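Local structure of Orf34 (Pseudomonas syringae pv. syringae, 5KLP) at residues R89-L94 / N159-D164; G252-P257 / M274-G279; F260-A265 / G283-E288. The protein transfers acetyl groups from acetyl-CoA to serine, threonine and lysine residues of proteins, including host tubulin, using inositol hexakisphosphate as cofactor, and so impairs host immunity and the microtubule network. The protein carries 10 engineered substitutions. One frame throughout, in Å; residues are numbered along the deposited sequence.

Contact 1 (R89-L94 / N159-D164); sequences RDHYYL and NLTLED. Engineered in segment 89-94: Y92 (natural residue Lys), Y93 (natural residue Glu).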
loop_
_atom_site.group_PDB
_atom_site.type_symbol
_atom_site.label_atom_id
_atom_site.label_comp_id
_atom_site.label_asym_id
_atom_site.label_seq_id
_atom_site.Cartn_x
_atom_site.Cartn_y
_atom_site.Cartn_z
ATOM N N ARG A 89 7.067 -9.268 -10.438
ATOM C CA ARG A 89 7.392 -8.268 -11.452
ATOM C C ARG A 89 6.194 -7.964 -12.347
ATOM O O ARG A 89 6.200 -6.999 -13.109
ATOM C CB ARG A 89 8.587 -8.739 -12.296
ATOM N N ASP A 90 5.154 -8.778 -12.224
ATOM C CA ASP A 90 3.924 -8.609 -12.993
ATOM C C ASP A 90 2.826 -9.395 -12.272
ATOM O O ASP A 90 3.138 -10.369 -11.593
ATOM C CB ASP A 90 4.122 -9.108 -14.437
ATOM C CG ASP A 90 2.937 -8.791 -15.341
ATOM O OD1 ASP A 90 1.887 -9.466 -15.224
ATOM O OD2 ASP A 90 3.070 -7.879 -16.186
ATOM N N HIS A 91 1.554 -8.998 -12.395
ATOM C CA HIS A 91 0.496 -9.747 -11.705
ATOM C C HIS A 91 0.334 -11.164 -12.269
ATOM O O HIS A 91 -0.240 -12.035 -11.623
ATOM C CB HIS A 91 -0.847 -8.995 -11.762
ATOM C CG HIS A 91 -1.490 -8.974 -13.116
ATOM N ND1 HIS A 91 -1.485 -7.855 -13.919
ATOM C CD2 HIS A 91 -2.183 -9.920 -13.795
ATOM C CE1 HIS A 91 -2.134 -8.115 -15.040
ATOM N NE2 HIS A 91 -2.563 -9.363 -14.995
ATOM N N TYR A 92 0.868 -11.394 -13.462
ATOM C CA TYR A 92 0.955 -12.734 -14.022
ATOM C C TYR A 92 1.559 -13.732 -13.029
ATOM O O TYR A 92 1.093 -14.875 -12.918
ATOM C CB TYR A 92 1.791 -12.686 -15.299
ATOM C CG TYR A 92 2.017 -13.999 -16.010
ATOM C CD1 TYR A 92 2.975 -14.901 -15.560
ATOM C CD2 TYR A 92 1.334 -14.301 -17.187
ATOM C CE1 TYR A 92 3.208 -16.094 -16.229
ATOM C CE2 TYR A 92 1.571 -15.489 -17.870
ATOM C CZ TYR A 92 2.511 -16.380 -17.381
ATOM O OH TYR A 92 2.760 -17.557 -18.049
ATOM N N TYR A 93 2.600 -13.299 -12.314
ATOM C CA TYR A 93 3.296 -14.182 -11.378
ATOM C C TYR A 93 2.537 -14.338 -10.063
ATOM O O TYR A 93 2.730 -15.324 -9.342
ATOM C CB TYR A 93 4.720 -13.675 -11.124
ATOM C CG TYR A 93 5.587 -13.730 -12.375
ATOM C CD1 TYR A 93 5.963 -14.952 -12.921
ATOM C CD2 TYR A 93 6.000 -12.569 -13.017
ATOM C CE1 TYR A 93 6.740 -15.018 -14.061
ATOM C CE2 TYR A 93 6.782 -12.620 -14.157
ATOM C CZ TYR A 93 7.144 -13.843 -14.677
ATOM O OH TYR A 93 7.909 -13.902 -15.816
ATOM N N LEU A 94 1.660 -13.384 -9.765
ATOM C CA LEU A 94 0.715 -13.557 -8.665
ATOM C C LEU A 94 -0.201 -14.721 -8.986
ATOM O O LEU A 94 -0.442 -15.598 -8.150
ATOM C CB LEU A 94 -0.109 -12.295 -8.447
ATOM C CG LEU A 94 -1.284 -12.398 -7.469
ATOM C CD1 LEU A 94 -0.820 -12.818 -6.080
ATOM C CD2 LEU A 94 -2.026 -11.071 -7.409
ATOM N N ASN A 159 -8.471 -3.596 -14.424
ATOM C CA ASN A 159 -9.302 -4.511 -15.208
ATOM C C ASN A 159 -8.487 -5.635 -15.842
ATOM O O ASN A 159 -8.963 -6.771 -15.949
ATOM C CB ASN A 159 -10.086 -3.743 -16.282
ATOM C CG ASN A 159 -11.396 -3.175 -15.736
ATOM O OD1 ASN A 159 -12.019 -3.781 -14.864
ATOM N ND2 ASN A 159 -11.805 -2.010 -16.234
ATOM N N LEU A 160 -7.265 -5.326 -16.276
ATOM C CA LEU A 160 -6.399 -6.368 -16.816
ATOM C C LEU A 160 -6.126 -7.437 -15.743
ATOM O O LEU A 160 -6.241 -8.629 -16.002
ATOM C CB LEU A 160 -5.085 -5.771 -17.349
ATOM C CG LEU A 160 -4.078 -6.751 -17.960
ATOM C CD1 LEU A 160 -4.692 -7.481 -19.176
ATOM C CD2 LEU A 160 -2.788 -6.040 -18.368
ATOM N N THR A 161 -5.776 -7.001 -14.539
ATOM C CA THR A 161 -5.550 -7.919 -13.425
ATOM C C THR A 161 -6.787 -8.776 -13.149
ATOM O O THR A 161 -6.699 -10.002 -13.033
ATOM C CB THR A 161 -5.156 -7.142 -12.153
ATOM O OG1 THR A 161 -4.000 -6.358 -12.434
ATOM C CG2 THR A 161 -4.847 -8.093 -10.980
ATOM N N LEU A 162 -7.945 -8.131 -13.071
ATOM C CA LEU A 162 -9.193 -8.848 -12.824
ATOM C C LEU A 162 -9.477 -9.848 -13.942
ATOM O O LEU A 162 -9.909 -10.986 -13.698
ATOM C CB LEU A 162 -10.359 -7.864 -12.681
ATOM C CG LEU A 162 -10.299 -6.907 -11.488
ATOM C CD1 LEU A 162 -11.450 -5.904 -11.532
ATOM C CD2 LEU A 162 -10.348 -7.689 -10.178
ATOM N N GLU A 163 -9.250 -9.416 -15.171
ATOM C CA GLU A 163 -9.511 -10.281 -16.316
ATOM C C GLU A 163 -8.646 -11.535 -16.251
ATOM O O GLU A 163 -9.120 -12.661 -16.461
ATOM C CB GLU A 163 -9.258 -9.521 -17.613
ATOM C CG GLU A 163 -9.519 -10.321 -18.863
ATOM C CD GLU A 163 -9.018 -9.603 -20.101
ATOM O OE1 GLU A 163 -7.829 -9.221 -20.120
ATOM O OE2 GLU A 163 -9.810 -9.421 -21.052
ATOM N N ASP A 164 -7.370 -11.336 -15.952
ATOM C CA ASP A 164 -6.440 -12.447 -15.875
ATOM C C ASP A 164 -6.781 -13.363 -14.700
ATOM O O ASP A 164 -6.761 -14.578 -14.845
ATOM C CB ASP A 164 -4.992 -11.928 -15.785
ATOM C CG ASP A 164 -4.503 -11.310 -17.104
ATOM O OD1 ASP A 164 -4.973 -11.751 -18.179
ATOM O OD2 ASP A 164 -3.646 -10.395 -17.072
#

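Contact 2 (G252-P257 / M274-G279); sequences GADVLP and MKRPDG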
loop_
_atom_site.group_PDB
_atom_site.type_symbol
_atom_site.label_atom_id
_atom_site.label_comp_id
_atom_site.label_asym_id
_atom_site.label_seq_id
_atom_site.Cartn_x
_atom_site.Cartn_y
_atom_site.Cartn_z
ATOM N N GLY A 252 -10.962 3.012 1.607
ATOM C CA GLY A 252 -10.102 2.507 2.668
ATOM C C GLY A 252 -10.580 2.756 4.093
ATOM O O GLY A 252 -10.613 1.829 4.900
ATOM N N ALA A 253 -10.961 3.995 4.402
ATOM C CA ALA A 253 -11.361 4.351 5.764
ATOM C C ALA A 253 -12.590 3.584 6.240
ATOM O O ALA A 253 -12.782 3.418 7.443
ATOM C CB ALA A 253 -11.618 5.845 5.873
ATOM N N ASP A 254 -13.413 3.110 5.308
ATOM C CA ASP A 254 -14.624 2.378 5.676
ATOM C C ASP A 254 -14.355 0.953 6.143
ATOM O O ASP A 254 -15.116 0.424 6.945
ATOM C CB ASP A 254 -15.614 2.347 4.505
ATOM C CG ASP A 254 -16.280 3.692 4.278
ATOM O OD1 ASP A 254 -16.473 4.429 5.267
ATOM O OD2 ASP A 254 -16.598 4.024 3.121
ATOM N N VAL A 255 -13.278 0.338 5.657
ATOM C CA VAL A 255 -13.058 -1.085 5.908
ATOM C C VAL A 255 -11.676 -1.454 6.463
ATOM O O VAL A 255 -11.455 -2.599 6.843
ATOM C CB VAL A 255 -13.283 -1.912 4.622
ATOM C CG1 VAL A 255 -14.723 -1.778 4.146
ATOM C CG2 VAL A 255 -12.323 -1.480 3.532
ATOM N N LEU A 256 -10.753 -0.499 6.488
ATOM C CA LEU A 256 -9.392 -0.746 6.968
ATOM C C LEU A 256 -9.128 0.073 8.229
ATOM O O LEU A 256 -9.765 1.098 8.438
ATOM C CB LEU A 256 -8.371 -0.388 5.888
ATOM C CG LEU A 256 -8.447 -1.147 4.563
ATOM C CD1 LEU A 256 -7.387 -0.615 3.588
ATOM C CD2 LEU A 256 -8.269 -2.639 4.797
ATOM N N PRO A 257 -8.178 -0.375 9.068
ATOM C CA PRO A 257 -7.804 0.375 10.272
ATOM C C PRO A 257 -7.046 1.661 9.955
ATOM O O PRO A 257 -6.527 1.818 8.850
ATOM C CB PRO A 257 -6.885 -0.592 11.025
ATOM C CG PRO A 257 -6.981 -1.893 10.328
ATOM C CD PRO A 257 -7.434 -1.637 8.945
HETATM N N MSE A 274 -10.832 12.192 10.613
HETATM C CA MSE A 274 -11.073 12.261 12.059
HETATM C C MSE A 274 -12.456 12.782 12.422
HETATM O O MSE A 274 -12.888 12.663 13.566
HETATM C CB MSE A 274 -10.028 13.142 12.735
HETATM C CG MSE A 274 -8.647 12.532 12.777
HETATM SE SE MSE A 274 -7.542 13.464 14.100
HETATM C CE MSE A 274 -8.446 12.847 15.726
ATOM N N LYS A 275 -13.144 13.361 11.447
ATOM C CA LYS A 275 -14.476 13.917 11.672
ATOM C C LYS A 275 -15.556 12.869 11.473
ATOM O O LYS A 275 -16.715 13.096 11.795
ATOM C CB LYS A 275 -14.714 15.101 10.730
ATOM C CG LYS A 275 -13.942 16.351 11.105
ATOM C CD LYS A 275 -14.608 17.624 10.580
ATOM C CE LYS A 275 -16.115 17.486 10.417
ATOM N NZ LYS A 275 -16.713 18.727 9.845
ATOM N N ARG A 276 -15.172 11.720 10.931
ATOM C CA ARG A 276 -16.125 10.653 10.664
ATOM C C ARG A 276 -16.798 10.206 11.959
ATOM O O ARG A 276 -16.134 9.971 12.965
ATOM C CB ARG A 276 -15.437 9.475 9.957
ATOM C CG ARG A 276 -14.888 9.847 8.571
ATOM C CD ARG A 276 -13.989 8.757 7.968
ATOM N NE ARG A 276 -14.779 7.691 7.362
ATOM C CZ ARG A 276 -15.036 6.539 7.967
ATOM N NH1 ARG A 276 -14.548 6.322 9.185
ATOM N NH2 ARG A 276 -15.778 5.613 7.367
ATOM N N PRO A 277 -18.134 10.117 11.934
ATOM C CA PRO A 277 -18.995 9.763 13.068
ATOM C C PRO A 277 -18.596 8.463 13.757
ATOM O O PRO A 277 -18.725 8.370 14.979
ATOM C CB PRO A 277 -20.379 9.629 12.430
ATOM C CG PRO A 277 -20.327 10.532 11.258
ATOM C CD PRO A 277 -18.916 10.441 10.731
ATOM N N ASP A 278 -18.136 7.475 12.994
ATOM C CA ASP A 278 -17.810 6.180 13.583
ATOM C C ASP A 278 -16.536 6.246 14.433
ATOM O O ASP A 278 -16.201 5.295 15.127
ATOM C CB ASP A 278 -17.668 5.106 12.491
ATOM C CG ASP A 278 -16.528 5.390 11.517
ATOM O OD1 ASP A 278 -15.886 6.456 11.616
ATOM O OD2 ASP A 278 -16.274 4.536 10.640
ATOM N N GLY A 279 -15.834 7.374 14.367
ATOM C CA GLY A 279 -14.639 7.608 15.162
ATOM C C GLY A 279 -13.465 6.686 14.867
ATOM O O GLY A 279 -12.449 6.710 15.568
#

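Contact 3 (F260-A265 / G283-E288); sequences FYKHGA and GRVNSE. With IHP (inositol hexakisphosphate), chain D.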
loop_
_atom_site.group_PDB
_atom_site.type_symbol
_atom_site.label_atom_id
_atom_site.label_comp_id
_atom_site.label_asym_id
_atom_site.label_seq_id
_atom_site.Cartn_x
_atom_site.Cartn_y
_atom_site.Cartn_z
ATOM N N PHE A 260 -3.634 2.474 7.930
ATOM C CA PHE A 260 -3.444 2.655 6.490
ATOM C C PHE A 260 -3.460 4.119 6.072
ATOM O O PHE A 260 -3.277 4.436 4.898
ATOM C CB PHE A 260 -4.504 1.830 5.734
ATOM C CG PHE A 260 -4.241 0.349 5.807
ATOM C CD1 PHE A 260 -4.614 -0.380 6.931
ATOM C CD2 PHE A 260 -3.536 -0.299 4.778
ATOM C CE1 PHE A 260 -4.333 -1.743 7.017
ATOM C CE2 PHE A 260 -3.255 -1.654 4.853
ATOM C CZ PHE A 260 -3.654 -2.382 5.978
ATOM N N TYR A 261 -3.629 5.022 7.036
ATOM C CA TYR A 261 -3.654 6.443 6.714
ATOM C C TYR A 261 -2.535 7.228 7.382
ATOM O O TYR A 261 -2.430 8.436 7.199
ATOM C CB TYR A 261 -5.035 7.042 7.062
ATOM C CG TYR A 261 -6.050 6.658 6.011
ATOM C CD1 TYR A 261 -6.146 7.379 4.826
ATOM C CD2 TYR A 261 -6.841 5.518 6.156
ATOM C CE1 TYR A 261 -7.031 7.010 3.831
ATOM C CE2 TYR A 261 -7.739 5.140 5.167
ATOM C CZ TYR A 261 -7.834 5.896 4.011
ATOM O OH TYR A 261 -8.700 5.530 3.013
ATOM N N LYS A 262 -1.683 6.538 8.132
ATOM C CA LYS A 262 -0.588 7.190 8.839
ATOM C C LYS A 262 0.397 7.945 7.925
ATOM O O LYS A 262 1.005 8.936 8.343
ATOM C CB LYS A 262 0.188 6.150 9.666
ATOM C CG LYS A 262 -0.537 5.648 10.889
ATOM C CD LYS A 262 0.340 4.736 11.726
ATOM C CE LYS A 262 1.420 5.526 12.485
ATOM N NZ LYS A 262 2.195 4.656 13.431
ATOM N N HIS A 263 0.572 7.474 6.692
ATOM C CA HIS A 263 1.507 8.120 5.761
ATOM C C HIS A 263 0.805 8.940 4.689
ATOM O O HIS A 263 1.415 9.305 3.681
ATOM C CB HIS A 263 2.404 7.060 5.116
ATOM C CG HIS A 263 3.206 6.300 6.119
ATOM N ND1 HIS A 263 4.180 6.899 6.889
ATOM C CD2 HIS A 263 3.124 5.018 6.543
ATOM C CE1 HIS A 263 4.690 6.009 7.719
ATOM N NE2 HIS A 263 4.067 4.859 7.530
ATOM N N GLY A 264 -0.475 9.222 4.921
ATOM C CA GLY A 264 -1.263 10.046 4.027
ATOM C C GLY A 264 -0.600 11.399 3.853
ATOM O O GLY A 264 -0.177 12.029 4.825
ATOM N N ALA A 265 -0.507 11.851 2.612
ATOM C CA ALA A 265 0.151 13.122 2.328
ATOM C C ALA A 265 -0.693 14.300 2.791
ATOM O O ALA A 265 -0.163 15.287 3.290
ATOM C CB ALA A 265 0.455 13.241 0.841
ATOM N N GLY A 283 -8.614 7.814 16.619
ATOM C CA GLY A 283 -7.893 7.388 17.805
ATOM C C GLY A 283 -6.390 7.562 17.711
ATOM O O GLY A 283 -5.879 8.216 16.807
ATOM N N ARG A 284 -5.685 6.952 18.655
ATOM C CA ARG A 284 -4.228 6.983 18.699
ATOM C C ARG A 284 -3.617 6.205 17.537
ATOM O O ARG A 284 -4.061 5.105 17.224
ATOM C CB ARG A 284 -3.746 6.421 20.043
ATOM C CG ARG A 284 -2.250 6.451 20.229
ATOM C CD ARG A 284 -1.795 5.627 21.437
ATOM N NE ARG A 284 -0.447 6.001 21.862
ATOM C CZ ARG A 284 -0.122 6.424 23.076
ATOM N NH1 ARG A 284 -1.052 6.528 24.013
ATOM N NH2 ARG A 284 1.140 6.734 23.352
ATOM N N VAL A 285 -2.589 6.760 16.900
ATOM C CA VAL A 285 -1.960 6.052 15.788
ATOM C C VAL A 285 -0.517 5.627 16.078
ATOM O O VAL A 285 0.057 4.860 15.318
ATOM C CB VAL A 285 -1.985 6.895 14.486
ATOM C CG1 VAL A 285 -3.434 7.158 14.048
ATOM C CG2 VAL A 285 -1.215 8.196 14.655
ATOM N N ASN A 286 0.057 6.084 17.186
ATOM C CA ASN A 286 1.378 5.599 17.575
ATOM C C ASN A 286 1.280 4.562 18.688
ATOM O O ASN A 286 0.271 4.491 19.373
ATOM C CB ASN A 286 2.278 6.753 18.019
ATOM C CG ASN A 286 1.812 7.402 19.305
ATOM O OD1 ASN A 286 0.639 7.327 19.668
ATOM N ND2 ASN A 286 2.746 8.018 20.023
ATOM N N SER A 287 2.320 3.753 18.868
ATOM C CA SER A 287 2.245 2.676 19.852
ATOM C C SER A 287 2.180 3.243 21.272
ATOM O O SER A 287 2.605 4.374 21.527
ATOM C CB SER A 287 3.437 1.731 19.720
ATOM O OG SER A 287 4.649 2.394 20.044
ATOM N N GLU A 288 1.649 2.443 22.192
ATOM C CA GLU A 288 1.375 2.902 23.550
ATOM C C GLU A 288 2.648 3.139 24.358
ATOM O O GLU A 288 2.623 3.826 25.383
ATOM C CB GLU A 288 0.460 1.917 24.274
ATOM C CG GLU A 288 -0.909 1.776 23.617
ATOM C CD GLU A 288 -1.874 2.896 24.005
ATOM O OE1 GLU A 288 -1.413 4.028 24.264
ATOM O OE2 GLU A 288 -3.100 2.654 24.034
HETATM C C1 IHP D . 7.995 0.645 13.747
HETATM C C2 IHP D . 7.178 1.234 12.510
HETATM C C3 IHP D . 6.889 2.773 12.333
HETATM C C4 IHP D . 7.389 3.672 13.558
HETATM C C5 IHP D . 7.625 2.994 14.895
HETATM C C6 IHP D . 8.578 1.845 14.594
HETATM O O11 IHP D . 7.305 -0.219 14.446
HETATM P P1 IHP D . 7.609 -1.844 14.816
HETATM O O21 IHP D . 6.307 -2.640 14.764
HETATM O O31 IHP D . 8.183 -1.953 16.233
HETATM O O41 IHP D . 8.593 -2.533 13.887
HETATM O O12 IHP D . 6.055 0.498 12.207
HETATM P P2 IHP D . 6.025 -0.277 10.714
HETATM O O22 IHP D . 7.205 -1.268 10.619
HETATM O O32 IHP D . 4.726 -1.034 10.416
HETATM O O42 IHP D . 6.284 0.775 9.608
HETATM O O13 IHP D . 5.630 2.875 12.170
HETATM P P3 IHP D . 4.604 3.427 10.952
HETATM O O23 IHP D . 4.672 2.754 9.580
HETATM O O33 IHP D . 3.341 2.963 11.675
HETATM O O43 IHP D . 4.613 4.941 10.766
HETATM O O14 IHP D . 6.614 4.751 13.734
HETATM P P4 IHP D . 6.995 6.217 13.155
HETATM O O24 IHP D . 6.685 6.331 11.661
HETATM O O34 IHP D . 6.270 7.345 13.917
HETATM O O44 IHP D . 8.502 6.489 13.319
HETATM O O15 IHP D . 6.534 2.701 15.621
HETATM P P5 IHP D . 6.153 3.468 17.096
HETATM O O25 IHP D . 7.020 4.715 17.300
HETATM O O35 IHP D . 4.668 3.924 17.113
HETATM O O45 IHP D . 6.376 2.553 18.305
HETATM O O16 IHP D . 9.141 1.398 15.714
HETATM P P6 IHP D . 10.676 0.846 15.835
HETATM O O26 IHP D . 11.604 1.656 14.932
HETATM O O36 IHP D . 11.191 0.937 17.283
HETATM O O46 IHP D . 10.758 -0.627 15.422
#

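Contact 1 (R89-L94 / N159-D164)
A histidine-carboxylate hydrogen bond, backed by a CH-pi contact, joins the first turn of helix 91-98 to the middle of helix 153-167: H91 reaches across to D164, T161 and L160. H91 NE2 donates to D164 OD2 over 2.6 Å at 166°. The acceptor lies nearly in the imidazole plane and uses the anti lone pair of the carboxylate. One face of the ring rests on T161, whose CA stands 3.8 Å from the ring centroid, 14° off the normal. L160 meets the edge instead, its CG 3.8 Å from H91 CE1. CB of H91 already points to the second helix, and a chi1 of 71°, with CG between backbone N and carbonyl carbon, lays the ring against T161. D90 caps the start of this helix, its OD1 accepting from Y92 N at 2.8 Å, and OD1 also lies over the rim of the imidazole face opposite T161. Y92 is an engineered residue, and the capping bond uses its backbone alone. D90 OD2 has a further partner in the hydroxyl of T113. Strand 105-110 packs beside the short helix, F110 touching H91 and L94, while on the far helix N159 hydrogen-bonds to V242 and H244 and L162 packs on M243.

Contact 2 (G252-P257 / M274-G279)
The guanidinium of R276 has A253 over one face and D254 at its edge. A253 CB stands 3.9 Å above the plane, displaced toward the rim, and is 4.0 Å from R276 NE; the carbonyl oxygen of A253 also lies over a face. D254 OD1 comes in near the guanidinium plane and meets R276 NH2 at 2.5 Å, short enough that the exact length is doubtful. This is a salt bridge by charge and distance, but its hydrogen bond is weak, with an N-H...O angle of 122°. The two side chains cross at about a right angle and the carboxylate and guanidinium planes are turned 51° apart, so the groups are not coplanar, and only NH2 and OD1 meet.

R276 is grasped from its own segment as well. Its NH1 forms a salt bridge with D278, 2.8 Å from OD1 and 2.9 Å from OD2, the latter a weak hydrogen bond. The type I turn from R276 to G279, closed by G279 N to R276 O, places this carboxylate beside the arginine. A bend in the arginine chain at chi3 (81°) carries the guanidinium to the weakly bonded helical turn 252-255.

Beyond the pair, D254 OD2 bonds to R228 and S225, and R280 binds both D278 and the carbonyl of A253. The contact thus joins the helical turn following strand 248-251 to the loop after helix 267-274, away from the annotated sites. Chemically, one guanidinium bridges two acids whose oxygens, D254 OD1 and D278 OD2, lie 5.4 Å apart. Its positive charge should offset their mutual repulsion and, with R228 and R280 close by, would be expected to favour the ionised form of both carboxylates.

Contact 3 (F260-A265 / G283-E288)
K262 and V285 run past each other in opposite directions, their flanks meeting where K262 CG lies 4.1 Å from V285 CB. The lysine thereby carries its amine beyond the valine side chain to the main chain behind it: NZ donates to V285 O at 2.9 Å. The approach is oblique, with a C=O...N angle of 144° and the donor tilted 33° from the carbonyl plane. A bend at chi3 (74°) in an otherwise extended outer chain turns NZ to this oxygen and to inositol hexakisphosphate, whose O33 it binds at 2.7 Å. One ammonium group therefore links both segments and the cofactor. H263 presents its ring edge to the same phosphate, NE2 donating in plane to O23 at 3.0 Å, while ND1 is held by S324. On the other segment S287 binds a different phosphate: its backbone N reaches O35 at 2.9 Å, nearly straight, and its OG lies 2.5 Å from O45, short enough that the exact length is doubtful. R284 NE makes weak hydrogen bonds to OD1 and the carbonyl O of N286. K26, K199, K202, H290, R299 and R335 are among the other residues that hydrogen-bond to the cofactor. Helix 189-202 flanks the 260-265 loop, with N195 touching H263, and L296 of helix 296-302 packs against both Y261 and V285.

Following the chain from the N terminus, contact 1 comes first. It closes a 64-residue excursion holding three of the six strands of the mixed sheet and brings helix 91-98 onto helix 153-167. Contacts 2 and 3 come later and cross: 252-257 and 260-265 are followed, in the same order, by 274-279 and 283-288, so both closures span helix 267-274. They are about 12 Å apart between centres and touch where A253 N lies 3.1 Å from Y261 OH. Together they tie the edge strand 248-251 of the sheet to the cofactor pocket. Contact 1 lies across the chain's centre from contact 3, their centres about 30 Å apart.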